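Galactan 1,3-beta-galactosidase (Phanerochaete chrysosporium, PDB 7BYS) probably hydrolyses beta-1,3-galactan as an exo-acting glycoside hydrolase of family 43, with a carbohydrate-binding module attached. Local coordinates at residues Gly23-Gln26 with Phe31-Phe34; Leu25-Thr30 with Ser92-Trp97; Gly111-Lys116 with Gly120-Lys125. One frame throughout, in Å; residues are numbered along the deposited sequence. Where two conformers were deposited one is given.

Contact 1 (Gly23-Gln26 with Phe31-Phe34); sequences GILQ and FYWF
Q26 and F31 lie side by side, their side chains pointing the same way from a non-hydrogen-bonded antiparallel pair. Q26 CG sits over one face of the ring, 3.9 Å from the F31 centroid and offset toward the rim, a CH-pi contact. The amide continues the stack, its plane turned 29° from that of the ring and Q26 CD 3.5 Å from F31 CZ. CG anti to the backbone N (chi1 -173°) and an extended chain carry the amide along F31, and a hydrogen bond from NE2 to G28 O limits its rotation. On the same face I24 divides its branches: CG2 meets the edge of the F31 ring, 4.1 Å from CD2, whereas I24 CD1 packs 3.9 Å from W33 CG.

These side chains rise from hairpin 22-27/30-36, half of a four-stranded antiparallel sheet forming one blade of the five-bladed beta-propeller known for family 43. Pairs G23/F34 and L25/Y32 are each closed by two backbone hydrogen bonds, the shortest being Y32 N to L25 O at 2.7 Å. On the other face, L25 CB lies in the plane of the F34 ring, 3.9 Å from CE1. Farther out, V85 of strand 79-88 covers both L25 and F34. W59 and Y270 meet the W33 indole edge-to-face, and G23 lies about 7 Å from the side chain of R82, which binds galactose in another structure of this enzyme, not here.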
# COMPACT_ATOMS: atom_id res chain seq x y z
N GLY A 23 -8.52 3.85 4.08
CA GLY A 23 -9.51 3.28 4.98
C GLY A 23 -10.65 2.72 4.15
O GLY A 23 -11.17 3.40 3.25
N ILE A 24 -11.05 1.47 4.41
CA ILE A 24 -12.12 0.82 3.66
C ILE A 24 -13.35 0.70 4.55
O ILE A 24 -13.24 0.44 5.75
CB ILE A 24 -11.69 -0.57 3.14
CG1 ILE A 24 -10.37 -0.48 2.37
CG2 ILE A 24 -12.79 -1.15 2.25
CD1 ILE A 24 -10.44 0.32 1.06
N LEU A 25 -14.52 0.89 3.95
CA LEU A 25 -15.81 0.72 4.60
C LEU A 25 -16.69 -0.10 3.67
O LEU A 25 -16.72 0.14 2.46
CB LEU A 25 -16.48 2.09 4.85
CG LEU A 25 -17.98 2.15 5.17
CD1 LEU A 25 -18.27 1.70 6.59
CD2 LEU A 25 -18.52 3.56 4.94
N GLN A 26 -17.42 -1.07 4.23
CA GLN A 26 -18.39 -1.82 3.44
C GLN A 26 -19.78 -1.49 3.94
O GLN A 26 -20.05 -1.57 5.14
CB GLN A 26 -18.13 -3.33 3.53
CG GLN A 26 -19.02 -4.13 2.58
CD GLN A 26 -18.88 -5.64 2.73
OE1 GLN A 26 -17.96 -6.13 3.38
NE2 GLN A 26 -19.80 -6.38 2.13
N PHE A 31 -18.37 -1.16 -1.55
CA PHE A 31 -17.15 -0.83 -0.82
C PHE A 31 -16.79 0.63 -1.06
O PHE A 31 -16.95 1.15 -2.17
CB PHE A 31 -16.00 -1.75 -1.23
CG PHE A 31 -16.16 -3.16 -0.74
CD1 PHE A 31 -16.90 -4.07 -1.46
CD2 PHE A 31 -15.60 -3.56 0.47
CE1 PHE A 31 -17.07 -5.37 -1.00
CE2 PHE A 31 -15.76 -4.86 0.94
CZ PHE A 31 -16.50 -5.76 0.21
N TYR A 32 -16.30 1.28 -0.00
CA TYR A 32 -15.90 2.68 -0.00
C TYR A 32 -14.44 2.76 0.38
O TYR A 32 -14.03 2.22 1.42
CB TYR A 32 -16.76 3.50 0.98
CG TYR A 32 -18.21 3.54 0.58
CD1 TYR A 32 -19.06 2.46 0.82
CD2 TYR A 32 -18.72 4.65 -0.08
CE1 TYR A 32 -20.39 2.50 0.41
CE2 TYR A 32 -20.05 4.69 -0.49
CZ TYR A 32 -20.86 3.61 -0.24
OH TYR A 32 -22.18 3.65 -0.65
N TRP A 33 -13.64 3.40 -0.47
CA TRP A 33 -12.22 3.61 -0.22
C TRP A 33 -12.04 5.10 0.05
O TRP A 33 -12.27 5.93 -0.83
CB TRP A 33 -11.44 3.14 -1.45
CG TRP A 33 -9.95 3.28 -1.37
CD1 TRP A 33 -9.20 3.81 -0.35
CD2 TRP A 33 -9.01 2.90 -2.39
NE1 TRP A 33 -7.86 3.77 -0.68
CE2 TRP A 33 -7.72 3.22 -1.93
CE3 TRP A 33 -9.14 2.33 -3.67
CZ2 TRP A 33 -6.57 2.97 -2.68
CZ3 TRP A 33 -8.01 2.08 -4.41
CH2 TRP A 33 -6.73 2.41 -3.93
N PHE A 34 -11.68 5.42 1.29
CA PHE A 34 -11.33 6.77 1.70
C PHE A 34 -9.82 6.90 1.78
O PHE A 34 -9.14 5.95 2.16
CB PHE A 34 -11.89 7.08 3.10
CG PHE A 34 -13.37 6.94 3.20
CD1 PHE A 34 -13.95 5.73 3.54
CD2 PHE A 34 -14.19 8.02 2.96
CE1 PHE A 34 -15.33 5.59 3.63
CE2 PHE A 34 -15.57 7.89 3.05
CZ PHE A 34 -16.14 6.68 3.38

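Contact 2 (Leu25-Thr30 with Ser92-Trp97); sequences LQVGST and SEYVMW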
# COMPACT_ATOMS: atom_id res chain seq x y z
N LEU A 25 -14.52 0.89 3.95
CA LEU A 25 -15.81 0.72 4.60
C LEU A 25 -16.69 -0.10 3.67
O LEU A 25 -16.72 0.14 2.46
CB LEU A 25 -16.48 2.09 4.85
CG LEU A 25 -17.98 2.15 5.17
CD1 LEU A 25 -18.27 1.70 6.59
CD2 LEU A 25 -18.52 3.56 4.94
N GLN A 26 -17.42 -1.07 4.23
CA GLN A 26 -18.39 -1.82 3.44
C GLN A 26 -19.78 -1.49 3.94
O GLN A 26 -20.05 -1.57 5.14
CB GLN A 26 -18.13 -3.33 3.53
CG GLN A 26 -19.02 -4.13 2.58
CD GLN A 26 -18.88 -5.64 2.73
OE1 GLN A 26 -17.96 -6.13 3.38
NE2 GLN A 26 -19.80 -6.38 2.13
N VAL A 27 -20.66 -1.10 3.01
CA VAL A 27 -22.07 -0.84 3.30
C VAL A 27 -22.87 -1.73 2.36
O VAL A 27 -22.89 -1.49 1.14
CB VAL A 27 -22.45 0.63 3.12
CG1 VAL A 27 -23.92 0.86 3.50
CG2 VAL A 27 -21.52 1.53 3.92
N GLY A 28 -23.52 -2.74 2.91
CA GLY A 28 -24.17 -3.71 2.04
C GLY A 28 -23.12 -4.34 1.15
O GLY A 28 -22.08 -4.80 1.62
N SER A 29 -23.37 -4.32 -0.16
CA SER A 29 -22.45 -4.90 -1.12
C SER A 29 -21.52 -3.87 -1.75
O SER A 29 -20.76 -4.21 -2.66
CB SER A 29 -23.22 -5.65 -2.21
OG SER A 29 -24.11 -4.76 -2.87
N THR A 30 -21.56 -2.62 -1.29
CA THR A 30 -20.73 -1.56 -1.86
C THR A 30 -19.54 -1.28 -0.94
O THR A 30 -19.68 -1.20 0.28
CB THR A 30 -21.53 -0.26 -2.04
OG1 THR A 30 -22.65 -0.52 -2.89
CG2 THR A 30 -20.68 0.82 -2.68
N SER A 92 -27.23 5.70 13.53
CA SER A 92 -27.33 5.69 12.07
C SER A 92 -26.42 6.74 11.45
O SER A 92 -26.82 7.55 10.61
CB SER A 92 -28.78 5.86 11.61
OG SER A 92 -29.61 4.88 12.21
N GLU A 93 -25.15 6.72 11.87
CA GLU A 93 -24.21 7.77 11.51
C GLU A 93 -22.88 7.14 11.12
O GLU A 93 -22.41 6.20 11.77
CB GLU A 93 -23.99 8.67 12.72
CG GLU A 93 -23.16 9.90 12.44
CD GLU A 93 -23.15 10.86 13.60
OE1 GLU A 93 -22.66 10.47 14.69
OE2 GLU A 93 -23.65 12.00 13.44
N TYR A 94 -22.28 7.67 10.06
CA TYR A 94 -20.91 7.31 9.68
C TYR A 94 -19.95 8.22 10.41
O TYR A 94 -20.14 9.44 10.45
CB TYR A 94 -20.73 7.43 8.17
CG TYR A 94 -21.62 6.46 7.43
CD1 TYR A 94 -21.18 5.18 7.13
CD2 TYR A 94 -22.92 6.81 7.07
CE1 TYR A 94 -22.01 4.27 6.50
CE2 TYR A 94 -23.73 5.93 6.43
CZ TYR A 94 -23.28 4.66 6.15
OH TYR A 94 -24.12 3.79 5.50
N VAL A 95 -18.91 7.63 11.00
CA VAL A 95 -17.96 8.37 11.81
C VAL A 95 -16.58 8.15 11.23
O VAL A 95 -16.12 7.00 11.13
CB VAL A 95 -18.01 7.98 13.29
CG1 VAL A 95 -17.14 8.90 14.10
CG2 VAL A 95 -19.47 8.02 13.80
N MET A 96 -15.93 9.24 10.83
CA MET A 96 -14.58 9.24 10.30
C MET A 96 -13.60 9.67 11.38
O MET A 96 -13.82 10.69 12.05
CB MET A 96 -14.47 10.19 9.11
CG MET A 96 -13.07 10.25 8.50
SD MET A 96 -12.94 11.57 7.26
CE MET A 96 -14.10 11.00 6.01
N TRP A 97 -12.52 8.91 11.56
CA TRP A 97 -11.39 9.33 12.37
C TRP A 97 -10.16 9.49 11.48
O TRP A 97 -10.04 8.85 10.43
CB TRP A 97 -11.07 8.30 13.47
CG TRP A 97 -12.07 8.26 14.58
CD1 TRP A 97 -13.40 8.03 14.47
CD2 TRP A 97 -11.81 8.47 15.98
NE1 TRP A 97 -14.00 8.09 15.71
CE2 TRP A 97 -13.04 8.35 16.65
CE3 TRP A 97 -10.65 8.75 16.72
CZ2 TRP A 97 -13.15 8.51 18.04
CZ3 TRP A 97 -10.77 8.91 18.10
CH2 TRP A 97 -12.01 8.78 18.75
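The Y94 ring receives two aliphatic groups, both obliquely: L25 CD2, 3.8 Å from Y94 CD1, and V27 CG2, 3.8 Å from Y94 CE1. Beyond the two segments the ring also meets F87, their planes inclined at about 50°, and it touches V85, P118 and Y122. This is packing between neighbouring four-stranded blades of a beta-propeller. Strand 22-27 is an outermost strand of its sheet, while strand 93-101 is an inner strand of the next; no hydrogen bond joins the segments, and the nearest CA atoms, those of L25 and Y94, are 9.8 Å apart. Y94 supplies most of the reach: CG lies beside the backbone N (chi1 -63°), anti to the carbonyl carbon. This brings the ring against L25 and V27, crossing the L25 side chain at about a right angle while V27 approaches from the opposite direction. V27 also begins a type II' turn to T30, in which G28 takes a positive phi of 59°. V27 and T30 close the turn with two backbone hydrogen bonds. At the far end of the tyrosine, both valine methyls approach the hydroxyl, with V27 CG1 3.6 Å from Y94 OH.

Contact 3 (Gly111-Lys116 with Gly120-Lys125); sequences GVATAK and GPYTYK
Strand pairing at the edge of a sheet joins residues 111-115 to 123-125, with A115 and Y122 packed together where the two strands part. The antiparallel register is held by T114 and T123, a hydrogen-bonded pair: T123 N donates to T114 O at 2.8 Å and T114 N to T123 O at 3.0 Å. Two residues along each strand, K125 N bonds to V112 O over 2.8 Å in a nearly straight geometry (169° at the hydrogen).

Strands 109-115 and 123-128 form the hairpin that completes a four-stranded blade of the beta-propeller, with 123-128 as an outermost strand. At the hairpin's connecting end, A115 CB stands almost exactly over the centre of the Y122 ring, 3.5 Å from the centroid and 6° off the normal, a CH-pi contact. The ring's edge meets the backbone of A113, and its hydroxyl is hydrogen-bonded to P118 O within the connecting loop. A cis peptide links G120 to P121 just before this tyrosine. P121 O accepts a hydrogen bond from a water at 2.9 Å, and the same water makes a weak bond to T114 O. On the face carrying T114 and T123, the K125 chain turns at chi2 (-62°) and again at chi3 and chi4, bringing CE 3.8 Å from T114 OG1; its ammonium group makes a cation-pi contact with Y172.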
# COMPACT_ATOMS: atom_id res chain seq x y z
N GLY A 111 -8.58 13.52 14.70
CA GLY A 111 -9.73 14.32 14.32
C GLY A 111 -10.91 13.41 14.05
O GLY A 111 -10.74 12.24 13.70
N VAL A 112 -12.12 13.95 14.23
CA VAL A 112 -13.37 13.22 14.06
C VAL A 112 -14.30 14.04 13.17
O VAL A 112 -14.37 15.27 13.29
CB VAL A 112 -14.05 12.88 15.41
CG1 VAL A 112 -15.33 12.09 15.17
CG2 VAL A 112 -13.09 12.10 16.30
N ALA A 113 -15.00 13.36 12.26
CA ALA A 113 -16.02 13.99 11.43
C ALA A 113 -17.15 12.99 11.23
O ALA A 113 -16.96 11.77 11.36
CB ALA A 113 -15.46 14.47 10.08
N THR A 114 -18.35 13.49 10.93
CA THR A 114 -19.52 12.63 10.85
C THR A 114 -20.34 12.91 9.60
O THR A 114 -20.26 13.99 9.01
CB THR A 114 -20.44 12.79 12.08
OG1 THR A 114 -20.87 14.15 12.18
CG2 THR A 114 -19.71 12.41 13.37
N ALA A 115 -21.15 11.93 9.21
CA ALA A 115 -22.05 12.13 8.09
C ALA A 115 -23.19 11.13 8.17
O ALA A 115 -23.10 10.10 8.84
CB ALA A 115 -21.32 12.01 6.75
N LYS A 116 -24.28 11.43 7.46
CA LYS A 116 -25.41 10.52 7.39
C LYS A 116 -25.35 9.57 6.19
O LYS A 116 -26.13 8.61 6.14
CB LYS A 116 -26.74 11.29 7.39
CG LYS A 116 -26.91 12.20 8.58
CD LYS A 116 -26.91 11.42 9.88
CE LYS A 116 -28.15 10.55 10.01
NZ LYS A 116 -28.29 10.02 11.39
N GLY A 120 -20.65 11.22 2.51
CA GLY A 120 -20.85 12.51 3.09
C GLY A 120 -21.32 13.51 2.06
O GLY A 120 -22.21 13.22 1.26
N PRO A 121 -20.70 14.70 2.02
CA PRO A 121 -19.51 15.14 2.76
C PRO A 121 -19.68 15.16 4.27
O PRO A 121 -20.79 15.31 4.79
CB PRO A 121 -19.30 16.57 2.26
CG PRO A 121 -19.96 16.60 0.92
CD PRO A 121 -21.17 15.73 1.08
N TYR A 122 -18.57 14.97 4.98
CA TYR A 122 -18.55 14.86 6.43
C TYR A 122 -18.40 16.24 7.07
O TYR A 122 -17.90 17.18 6.46
CB TYR A 122 -17.40 13.95 6.88
CG TYR A 122 -17.67 12.48 6.63
CD1 TYR A 122 -17.77 11.98 5.34
CD2 TYR A 122 -17.82 11.59 7.71
CE1 TYR A 122 -18.04 10.65 5.11
CE2 TYR A 122 -18.07 10.25 7.49
CZ TYR A 122 -18.18 9.79 6.19
OH TYR A 122 -18.44 8.47 5.93
N THR A 123 -18.83 16.33 8.32
CA THR A 123 -18.76 17.56 9.11
C THR A 123 -17.75 17.36 10.24
O THR A 123 -17.93 16.48 11.09
CB THR A 123 -20.13 17.93 9.67
OG1 THR A 123 -20.68 16.82 10.39
CG2 THR A 123 -21.08 18.32 8.55
N TYR A 124 -16.68 18.15 10.21
CA TYR A 124 -15.60 18.04 11.18
C TYR A 124 -16.08 18.49 12.55
O TYR A 124 -16.72 19.54 12.68
CB TYR A 124 -14.45 18.91 10.68
CG TYR A 124 -13.27 19.13 11.60
CD1 TYR A 124 -12.50 18.07 12.06
CD2 TYR A 124 -12.89 20.41 11.95
CE1 TYR A 124 -11.39 18.29 12.87
CE2 TYR A 124 -11.80 20.64 12.75
CZ TYR A 124 -11.05 19.58 13.20
OH TYR A 124 -9.96 19.84 14.00
N LYS A 125 -15.74 17.71 13.57
CA LYS A 125 -16.16 17.96 14.94
C LYS A 125 -15.03 18.48 15.82
O LYS A 125 -15.28 18.84 16.98
CB LYS A 125 -16.71 16.68 15.58
CG LYS A 125 -17.92 16.09 14.87
CD LYS A 125 -19.10 17.06 14.87
CE LYS A 125 -20.39 16.35 15.25
NZ LYS A 125 -20.27 15.58 16.53
O HOH W 1 -22.38 15.70 7.13

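How the contacts relate
Contacts 1 and 2 share L25 and Q26, and their centres are 7 Å apart: contact 1 pairs strand 22-27 within its own blade, while contact 2 packs the same strand against the next blade. Contact 3 lies 12 Å from contact 2, centre to centre, in that second blade; strands 93-101 and 109-115 are neighbours there, with probable hydrogen bonds from Y94 N to A115 O and M96 N to A113 O, both 2.8 Å. Y122 connects all three, its OH 3.4 Å from Y94 CB and 3.9 Å from F34 CZ. Contact 1 is nearest the galactose site, unoccupied here: G23 is about 7 Å from the side chain of R82 and about 11 Å from that of E81.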